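Local coordinates for antifungal protein GAFP-1 (Gastrodia elata, PDB 1XD5) that probably binds mannose, as a monomeric member of the monocot mannose-binding lectins, and probably acts as an antifungal protein, at residues N30-D35 against V40-T45; N46-G51 against R69-S74; G60-Y65 against A102-H107; H8-D11 against S15-E18. One frame throughout, in Å; residues are numbered along the deposited sequence.

Contact 1 of 4, residues N30-D35 against V40-T45; sequences NLVLYD and VWASGT
Leu31 meets Trp41 at the edge of the indole, with its CG in the ring plane and 4.0 Å from Trp41 CZ3. With Trp41 CG anti to the backbone N (chi1 -175°), the six-membered half runs from the level of Leu33 toward Leu31. Leu33 touches the tryptophan near its root, Leu33 CB to Trp41 CB at 3.9 Å, while the Leu33 and Val40 side chains cross at a slant, CD2 to CG2 at 3.8 Å. On the other side of the sheet Val32 CG2 lies against Ala42 CB. These strands form an antiparallel hairpin in one sheet of the beta-prism II fold, and Gln26, Asp28, Asn30, Val32 and Tyr34 spell the mannose-binding signature of the bulb-type lectins, consistent with a sugar site here. Backbone bonds zip the strands together, the straightest being Val40 N to Leu33 O at 2.8 Å (175° at the hydrogen). Past the last backbone rung a side chain takes over: Ser43 OG accepts Leu31 N at 2.9 Å and donates to Thr45 OG1 at 2.7 Å, and Thr45 OG1 is itself bonded to Cys29 O. At the far end Asp35 CB rests on Val40 CG1, and the Asp35 carboxylate forms a salt bridge with Arg91.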
# COMPACT_ATOMS: atom_id res chain seq x y z
N ASN A 30 -1.13 0.66 11.36
CA ASN A 30 -2.28 0.87 10.49
C ASN A 30 -1.79 1.36 9.14
O ASN A 30 -0.93 2.24 9.08
CB ASN A 30 -3.23 1.90 11.10
CG ASN A 30 -4.70 1.64 10.77
OD1 ASN A 30 -5.58 2.41 11.17
ND2 ASN A 30 -4.97 0.56 10.05
N LEU A 31 -2.33 0.80 8.07
CA LEU A 31 -2.05 1.28 6.73
C LEU A 31 -3.26 2.14 6.34
O LEU A 31 -4.38 1.65 6.30
CB LEU A 31 -1.89 0.11 5.76
CG LEU A 31 -1.71 0.43 4.27
CD1 LEU A 31 -0.45 1.30 4.02
CD2 LEU A 31 -1.65 -0.88 3.47
N VAL A 32 -3.02 3.42 6.09
CA VAL A 32 -4.13 4.37 5.95
C VAL A 32 -4.02 5.26 4.72
O VAL A 32 -2.94 5.77 4.41
CB VAL A 32 -4.28 5.28 7.21
CG1 VAL A 32 -5.55 6.14 7.10
CG2 VAL A 32 -4.27 4.46 8.50
N LEU A 33 -5.14 5.44 4.03
CA LEU A 33 -5.26 6.45 3.00
C LEU A 33 -5.93 7.71 3.56
O LEU A 33 -7.07 7.66 4.04
CB LEU A 33 -6.05 5.90 1.80
CG LEU A 33 -6.22 6.83 0.59
CD1 LEU A 33 -4.88 7.27 0.00
CD2 LEU A 33 -7.06 6.18 -0.46
N TYR A 34 -5.21 8.83 3.51
CA TYR A 34 -5.79 10.12 3.90
C TYR A 34 -6.11 10.97 2.69
O TYR A 34 -5.30 11.08 1.77
CB TYR A 34 -4.85 10.90 4.81
CG TYR A 34 -4.64 10.25 6.14
CD1 TYR A 34 -5.54 10.46 7.18
CD2 TYR A 34 -3.54 9.41 6.37
CE1 TYR A 34 -5.36 9.86 8.41
CE2 TYR A 34 -3.35 8.82 7.60
CZ TYR A 34 -4.27 9.04 8.62
OH TYR A 34 -4.10 8.46 9.86
N ASP A 35 -7.27 11.59 2.72
CA ASP A 35 -7.68 12.53 1.70
C ASP A 35 -7.70 13.90 2.38
O ASP A 35 -8.62 14.22 3.14
CB ASP A 35 -9.06 12.15 1.17
CG ASP A 35 -9.58 13.10 0.09
OD1 ASP A 35 -9.06 14.22 -0.05
OD2 ASP A 35 -10.50 12.79 -0.65
N VAL A 40 -9.82 7.79 4.76
CA VAL A 40 -10.89 7.25 3.91
C VAL A 40 -10.82 5.74 3.69
O VAL A 40 -11.76 5.13 3.15
CB VAL A 40 -11.02 8.01 2.55
CG1 VAL A 40 -11.31 9.50 2.79
CG2 VAL A 40 -9.80 7.82 1.65
N TRP A 41 -9.70 5.14 4.11
CA TRP A 41 -9.44 3.72 3.94
C TRP A 41 -8.35 3.33 4.91
O TRP A 41 -7.39 4.08 5.09
CB TRP A 41 -9.01 3.40 2.49
CG TRP A 41 -8.85 1.91 2.20
CD1 TRP A 41 -9.76 1.08 1.59
CD2 TRP A 41 -7.71 1.09 2.50
NE1 TRP A 41 -9.26 -0.20 1.51
CE2 TRP A 41 -8.00 -0.22 2.06
CE3 TRP A 41 -6.46 1.33 3.11
CZ2 TRP A 41 -7.09 -1.29 2.21
CZ3 TRP A 41 -5.57 0.27 3.27
CH2 TRP A 41 -5.88 -1.02 2.81
N ALA A 42 -8.49 2.17 5.53
CA ALA A 42 -7.45 1.65 6.41
C ALA A 42 -7.47 0.14 6.44
O ALA A 42 -8.51 -0.49 6.24
CB ALA A 42 -7.60 2.22 7.82
N SER A 43 -6.29 -0.45 6.68
CA SER A 43 -6.18 -1.89 6.84
C SER A 43 -6.83 -2.34 8.15
O SER A 43 -7.20 -3.51 8.30
CB SER A 43 -4.72 -2.31 6.81
OG SER A 43 -3.99 -1.57 7.78
N GLY A 44 -6.94 -1.42 9.10
CA GLY A 44 -7.53 -1.69 10.40
C GLY A 44 -6.61 -2.50 11.29
O GLY A 44 -7.07 -3.31 12.10
N THR A 45 -5.30 -2.29 11.16
CA THR A 45 -4.32 -3.08 11.90
C THR A 45 -3.58 -2.25 12.94
O THR A 45 -2.49 -2.63 13.38
CB THR A 45 -3.32 -3.74 10.93
OG1 THR A 45 -2.91 -2.78 9.95
CG2 THR A 45 -4.02 -4.84 10.10

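Contact 2 of 4, residues N46-G51 against R69-S74; sequences NGKASG and RAIWAS. With SO4 (sulfate ion), chain E.
Lys48 and Ile71 face each other with their CA atoms 7.1 Å apart, the irregular loop 46-51 passing beside strand 69-73 too far away to join it as a further strand. Ile71 bridges the gap with both branches. Its CG2, opposite the backbone N, meets Lys48 CB at 3.8 Å, the two side chains slanting across each other. Its other branch ends in CD1, which reaches Ala49 CB at 4.0 Å. The lysine takes part through the base of its chain alone, since a bend at chi2 (-67°) carries the ammonium end away from the strand. Ala49 CB has a second neighbour in Arg69 NH2, 3.9 Å away and oblique to the guanidinium. The loop is the link between two sheets of the beta-prism II fold: it leaves strand 38-42 of one and enters strand 52-56 of the next, where Cys52 is tied by a disulfide to Cys29. Strand 69-73 is the outermost strand of that second sheet, and Ser50 O is also bonded to Ser66 OG near the end of the neighbouring strand. Water 1 adds a weak bridge, accepting from Ser50 N and, in the plane of the guanidinium, from Arg69 NH2. At the opposite end of the loop a sulfate, probably from the crystallisation liquor, is held by Asn46 ND2, which donates to its O4 at 3.3 Å (158° at the hydrogen) and weakly to its O1. Gly47 CA lies 3.2 Å from sulfate O2.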
# COMPACT_ATOMS: atom_id res chain seq x y z
N ASN A 46 -4.15 -1.09 13.30
CA ASN A 46 -3.61 -0.29 14.40
C ASN A 46 -3.51 -1.14 15.66
O ASN A 46 -4.46 -1.87 16.00
CB ASN A 46 -4.48 0.94 14.67
CG ASN A 46 -5.95 0.60 14.89
OD1 ASN A 46 -6.63 0.17 13.97
ND2 ASN A 46 -6.45 0.79 16.10
N GLY A 47 -2.36 -1.08 16.31
CA GLY A 47 -2.18 -1.76 17.58
C GLY A 47 -1.78 -3.22 17.49
O GLY A 47 -1.55 -3.84 18.53
N LYS A 48 -1.70 -3.78 16.28
CA LYS A 48 -1.30 -5.19 16.11
C LYS A 48 0.17 -5.39 16.46
O LYS A 48 0.59 -6.48 16.89
CB LYS A 48 -1.55 -5.68 14.68
CG LYS A 48 -3.01 -5.74 14.29
CD LYS A 48 -3.77 -6.80 15.06
CE LYS A 48 -5.13 -7.04 14.42
NZ LYS A 48 -5.89 -8.09 15.15
N ALA A 49 0.94 -4.33 16.27
CA ALA A 49 2.36 -4.29 16.58
C ALA A 49 2.77 -2.84 16.36
O ALA A 49 1.91 -1.99 16.14
CB ALA A 49 3.14 -5.23 15.65
N SER A 50 4.07 -2.56 16.41
CA SER A 50 4.57 -1.23 16.10
C SER A 50 5.81 -1.33 15.20
O SER A 50 6.36 -2.41 15.00
CB SER A 50 4.88 -0.45 17.38
OG SER A 50 5.98 -1.02 18.06
N GLY A 51 6.21 -0.20 14.63
CA GLY A 51 7.40 -0.16 13.79
C GLY A 51 7.22 -0.97 12.53
O GLY A 51 8.15 -1.63 12.08
N ARG A 69 7.60 -10.57 11.52
CA ARG A 69 6.21 -11.00 11.69
C ARG A 69 5.29 -10.37 10.65
O ARG A 69 5.29 -9.15 10.50
CB ARG A 69 5.71 -10.65 13.08
CG ARG A 69 6.49 -11.30 14.23
CD ARG A 69 7.35 -10.32 15.03
NE ARG A 69 6.56 -9.25 15.63
CZ ARG A 69 7.06 -8.18 16.23
NH1 ARG A 69 8.38 -8.02 16.32
NH2 ARG A 69 6.25 -7.26 16.74
N ALA A 70 4.52 -11.20 9.94
CA ALA A 70 3.48 -10.74 9.02
C ALA A 70 2.27 -10.25 9.80
O ALA A 70 1.85 -10.89 10.76
CB ALA A 70 3.07 -11.86 8.07
N ILE A 71 1.71 -9.12 9.39
CA ILE A 71 0.58 -8.50 10.09
C ILE A 71 -0.70 -8.51 9.25
O ILE A 71 -1.80 -8.71 9.77
CB ILE A 71 0.91 -7.04 10.49
CG1 ILE A 71 2.21 -6.94 11.32
CG2 ILE A 71 -0.29 -6.38 11.18
CD1 ILE A 71 2.22 -7.73 12.64
N TRP A 72 -0.54 -8.28 7.95
CA TRP A 72 -1.67 -8.10 7.04
C TRP A 72 -1.13 -8.26 5.63
O TRP A 72 0.03 -7.95 5.37
CB TRP A 72 -2.26 -6.70 7.25
CG TRP A 72 -3.37 -6.27 6.34
CD1 TRP A 72 -4.70 -6.26 6.62
CD2 TRP A 72 -3.23 -5.72 5.02
NE1 TRP A 72 -5.41 -5.76 5.56
CE2 TRP A 72 -4.53 -5.42 4.56
CE3 TRP A 72 -2.14 -5.45 4.18
CZ2 TRP A 72 -4.77 -4.87 3.29
CZ3 TRP A 72 -2.38 -4.91 2.92
CH2 TRP A 72 -3.69 -4.63 2.49
N ALA A 73 -1.99 -8.72 4.72
CA ALA A 73 -1.61 -8.88 3.32
C ALA A 73 -2.80 -8.64 2.40
O ALA A 73 -3.95 -8.88 2.77
CB ALA A 73 -1.02 -10.28 3.09
N SER A 74 -2.50 -8.16 1.20
CA SER A 74 -3.51 -7.99 0.17
C SER A 74 -3.99 -9.35 -0.31
O SER A 74 -5.09 -9.46 -0.84
CB SER A 74 -2.96 -7.17 -1.00
OG SER A 74 -1.88 -7.84 -1.63
S SO4 E . -4.36 1.09 19.43
O1 SO4 E . -5.73 0.59 19.42
O2 SO4 E . -3.50 0.03 19.91
O3 SO4 E . -4.24 2.26 20.29
O4 SO4 E . -3.95 1.43 18.08
O HOH W 1 5.65 -4.94 18.15

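Contact 3 of 4, residues G60-Y65 against A102-H107; sequences GNLVIY and AIWATH
Apolar contact carries the first part of this interface, where Leu62 CD2 and Trp104 CZ3 approach to 4.0 Å. The two side chains cross at about a right angle, and the methyl group stands oblique to the indole. Both residues direct CB toward the other segment, across the gap between two sheets. Each also has CG opposite its backbone N, with chi1 at -174° for Trp104. Leu62 also packs on Leu54 and Ile95, and the indole on Trp72.

A methyl group against backbone forms the second part. Ile103 CD1 lies 3.6 Å from Gly60 O and 4.0 Å from Gly60 CA, so the isoleucine tip rests on the peptide that leads into strand 62-66. That carbonyl is not left without a polar partner, because Gly60 O also takes part in a hydrogen bond with Thr76 OG1.

Polar bonds lie to one side, at the start of strand 62-66: Ser74 OG is bonded to Leu62 N and to Asn61 OD1, fixing the start of the strand.

The chain turns a corner at Ile103, and the tryptophan that follows faces inward. Such inward-facing tryptophans and leucines, drawn from separate four-stranded sheets, fill the core of the beta-prism II fold of monocot mannose-binding lectins, whose signature recurs nearby in Gln57, Asp59, Asn61, Val63 and Tyr65.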
# COMPACT_ATOMS: atom_id res chain seq x y z
N GLY A 60 3.68 -10.24 -6.07
CA GLY A 60 2.49 -9.42 -6.26
C GLY A 60 1.71 -9.19 -4.98
O GLY A 60 0.69 -8.50 -5.00
N ASN A 61 2.17 -9.79 -3.89
CA ASN A 61 1.53 -9.61 -2.59
C ASN A 61 2.00 -8.32 -1.93
O ASN A 61 3.19 -7.99 -1.98
CB ASN A 61 1.85 -10.78 -1.67
CG ASN A 61 0.70 -11.14 -0.73
OD1 ASN A 61 -0.36 -10.51 -0.74
ND2 ASN A 61 0.92 -12.16 0.10
N LEU A 62 1.07 -7.60 -1.30
CA LEU A 62 1.42 -6.41 -0.54
C LEU A 62 1.26 -6.75 0.92
O LEU A 62 0.17 -7.15 1.35
CB LEU A 62 0.48 -5.24 -0.89
CG LEU A 62 0.74 -3.90 -0.20
CD1 LEU A 62 2.00 -3.25 -0.78
CD2 LEU A 62 -0.47 -2.96 -0.38
N VAL A 63 2.32 -6.60 1.69
CA VAL A 63 2.33 -7.16 3.03
C VAL A 63 2.86 -6.18 4.04
O VAL A 63 3.88 -5.53 3.81
CB VAL A 63 3.19 -8.46 3.11
CG1 VAL A 63 3.01 -9.13 4.46
CG2 VAL A 63 2.80 -9.44 2.00
N ILE A 64 2.17 -6.09 5.17
CA ILE A 64 2.67 -5.31 6.30
C ILE A 64 3.46 -6.26 7.20
O ILE A 64 2.94 -7.30 7.60
CB ILE A 64 1.49 -4.67 7.08
CG1 ILE A 64 0.70 -3.71 6.20
CG2 ILE A 64 2.01 -3.98 8.36
CD1 ILE A 64 -0.53 -3.12 6.89
N TYR A 65 4.69 -5.87 7.52
CA TYR A 65 5.53 -6.63 8.45
C TYR A 65 5.93 -5.77 9.63
O TYR A 65 6.11 -4.57 9.48
CB TYR A 65 6.82 -7.11 7.78
CG TYR A 65 6.65 -8.23 6.78
CD1 TYR A 65 6.64 -9.56 7.18
CD2 TYR A 65 6.51 -7.94 5.43
CE1 TYR A 65 6.48 -10.59 6.24
CE2 TYR A 65 6.36 -8.94 4.49
CZ TYR A 65 6.33 -10.26 4.90
OH TYR A 65 6.18 -11.23 3.93
N ALA A 102 -4.59 -4.25 -13.46
CA ALA A 102 -4.70 -4.12 -12.01
C ALA A 102 -4.89 -5.50 -11.39
O ALA A 102 -5.69 -6.30 -11.88
CB ALA A 102 -5.87 -3.21 -11.65
N ILE A 103 -4.14 -5.77 -10.32
CA ILE A 103 -4.30 -7.02 -9.59
C ILE A 103 -4.87 -6.80 -8.18
O ILE A 103 -5.28 -7.75 -7.51
CB ILE A 103 -2.99 -7.87 -9.56
CG1 ILE A 103 -1.95 -7.26 -8.62
CG2 ILE A 103 -2.43 -8.09 -10.98
CD1 ILE A 103 -0.84 -8.22 -8.21
N TRP A 104 -4.90 -5.54 -7.75
CA TRP A 104 -5.46 -5.16 -6.46
C TRP A 104 -5.76 -3.67 -6.48
O TRP A 104 -5.06 -2.92 -7.15
CB TRP A 104 -4.48 -5.48 -5.33
CG TRP A 104 -5.03 -5.26 -3.94
CD1 TRP A 104 -5.88 -6.08 -3.23
CD2 TRP A 104 -4.75 -4.14 -3.09
NE1 TRP A 104 -6.13 -5.53 -1.99
CE2 TRP A 104 -5.45 -4.35 -1.87
CE3 TRP A 104 -3.96 -2.99 -3.22
CZ2 TRP A 104 -5.40 -3.44 -0.81
CZ3 TRP A 104 -3.90 -2.08 -2.16
CH2 TRP A 104 -4.62 -2.31 -0.98
N ALA A 105 -6.78 -3.26 -5.73
CA ALA A 105 -7.11 -1.85 -5.56
C ALA A 105 -7.80 -1.63 -4.23
O ALA A 105 -8.44 -2.54 -3.69
CB ALA A 105 -8.00 -1.36 -6.71
N THR A 106 -7.68 -0.41 -3.69
CA THR A 106 -8.42 -0.03 -2.49
C THR A 106 -9.85 0.36 -2.85
O THR A 106 -10.71 0.42 -1.97
CB THR A 106 -7.74 1.15 -1.77
OG1 THR A 106 -7.47 2.18 -2.73
CG2 THR A 106 -6.36 0.75 -1.24
N HIS A 107 -10.08 0.62 -4.14
CA HIS A 107 -11.37 1.09 -4.64
C HIS A 107 -11.77 2.39 -3.97
O HIS A 107 -12.92 2.58 -3.56
CB HIS A 107 -12.46 0.02 -4.49
CG HIS A 107 -12.06 -1.31 -5.07
ND1 HIS A 107 -11.85 -1.49 -6.42
CD2 HIS A 107 -11.80 -2.49 -4.48
CE1 HIS A 107 -11.49 -2.74 -6.64
NE2 HIS A 107 -11.45 -3.37 -5.48

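Contact 4 of 4, residues H8-D11 against S15-E18; sequences HQLD and SLAE
Leu10 reaches across to Ser15 and Leu16 at a place where the N-terminal chain passes from one sheet of the beta-prism II fold to another. Strand 8-10 is an outer strand of the sheet in which it pairs with 52-56, and strand 15-18 is an outer strand of the sheet in which it pairs with 21-25; the two meet through side chains, with the CA atoms of Leu10 and Ser15 still 6.6 Å apart.

Leu10 has the largest share of the interface. Its CG lies beside the backbone N and opposite the carbonyl carbon (chi1 -64°), and both methyls of the fork beyond it lie against one side of the Ser15 backbone: CD1 touches Ser15 CA at 3.9 Å, while CD2 approaches Ser15 O, also at 3.9 Å. The same leucine is flanked by Leu4, Ile25 and Leu54, one from each of the three sheets, so it sits where all of them converge.

Ser15 thus contributes main chain to the contact. Its CB points away from Leu10, and its side chain lies on Leu22 and Ile24 of the adjoining strand.

Leu16 sets out across the line of approach, yet its tip turns back far enough for a looser touch, CD2 to Leu10 CD1 at 4.3 Å. It packs further on Leu4, Leu85 and Leu87 of the remaining sheet, and its backbone is bonded to Phe23.

Where strand 8-10 gives way to loop, a side-chain hydrogen bond links Gln9 to Asp11: Gln9 NE2 donates to Asp11 OD1 at 3.1 Å, nearly straight (168° at the hydrogen) and close to the line of the carboxylate C-O bond.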
# COMPACT_ATOMS: atom_id res chain seq x y z
N HIS A 8 10.73 -3.66 -3.12
CA HIS A 8 11.01 -2.49 -2.29
C HIS A 8 9.96 -2.34 -1.19
O HIS A 8 8.90 -2.96 -1.24
CB HIS A 8 11.07 -1.22 -3.15
CG HIS A 8 12.21 -1.22 -4.12
ND1 HIS A 8 13.42 -0.62 -3.85
CD2 HIS A 8 12.33 -1.76 -5.35
CE1 HIS A 8 14.24 -0.79 -4.88
NE2 HIS A 8 13.60 -1.48 -5.80
N GLN A 9 10.28 -1.52 -0.20
CA GLN A 9 9.41 -1.36 0.95
C GLN A 9 9.33 0.08 1.40
O GLN A 9 10.22 0.89 1.10
CB GLN A 9 9.86 -2.26 2.10
CG GLN A 9 11.06 -1.75 2.88
CD GLN A 9 11.46 -2.69 3.98
OE1 GLN A 9 11.40 -3.90 3.81
NE2 GLN A 9 11.88 -2.14 5.11
N LEU A 10 8.24 0.42 2.08
CA LEU A 10 8.19 1.68 2.78
C LEU A 10 8.57 1.39 4.21
O LEU A 10 8.04 0.46 4.82
CB LEU A 10 6.80 2.31 2.70
CG LEU A 10 6.27 2.74 1.33
CD1 LEU A 10 4.81 3.13 1.44
CD2 LEU A 10 7.09 3.88 0.72
N ASP A 11 9.50 2.17 4.75
CA ASP A 11 9.86 2.06 6.15
C ASP A 11 8.74 2.69 6.97
O ASP A 11 7.81 3.29 6.42
CB ASP A 11 11.19 2.76 6.44
CG ASP A 11 12.35 2.15 5.68
OD1 ASP A 11 12.41 0.90 5.54
OD2 ASP A 11 13.26 2.85 5.17
N SER A 15 5.54 6.71 3.01
CA SER A 15 4.28 6.92 2.33
C SER A 15 4.40 7.09 0.84
O SER A 15 5.48 7.39 0.29
CB SER A 15 3.56 8.14 2.93
OG SER A 15 4.34 9.31 2.71
N LEU A 16 3.27 6.90 0.18
CA LEU A 16 3.07 7.36 -1.17
C LEU A 16 2.26 8.64 -1.05
O LEU A 16 1.39 8.74 -0.19
CB LEU A 16 2.30 6.33 -1.99
CG LEU A 16 2.85 4.91 -2.06
CD1 LEU A 16 1.96 4.10 -3.01
CD2 LEU A 16 4.34 4.87 -2.49
N ALA A 17 2.55 9.60 -1.90
CA ALA A 17 1.84 10.87 -1.87
C ALA A 17 1.51 11.33 -3.28
O ALA A 17 2.30 11.14 -4.21
CB ALA A 17 2.67 11.92 -1.15
N GLU A 18 0.34 11.93 -3.43
CA GLU A 18 -0.09 12.53 -4.69
C GLU A 18 -1.01 13.68 -4.32
O GLU A 18 -2.14 13.45 -3.90
CB GLU A 18 -0.81 11.50 -5.57
CG GLU A 18 -1.20 12.00 -6.96
CD GLU A 18 -0.12 12.81 -7.66
OE1 GLU A 18 0.90 12.23 -8.08
OE2 GLU A 18 -0.29 14.04 -7.80

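How the contacts relate
From the N terminus, contact 4 comes first, closing the short connection 12-14 between outer strands of two sheets. Contact 1 follows in series and closes the hairpin 31-42, whose turn is at 36-37, inside one of those sheets. Contacts 2 and 3 then cross: 46-51 opens contact 2, 60-65 opens contact 3 before 69-74 closes the former, and 102-107 closes the latter much later. Neighbouring strands 62-66 and 69-73 join this crossed pair through backbone bonds between Ile64 and both Ile71 and Trp72. Contact 1 meets the same sheet, with Ser43 and Thr45 lying against Trp72 and Leu31 against Ile64. Contact 4 touches none of the others, although it shares sheets with them.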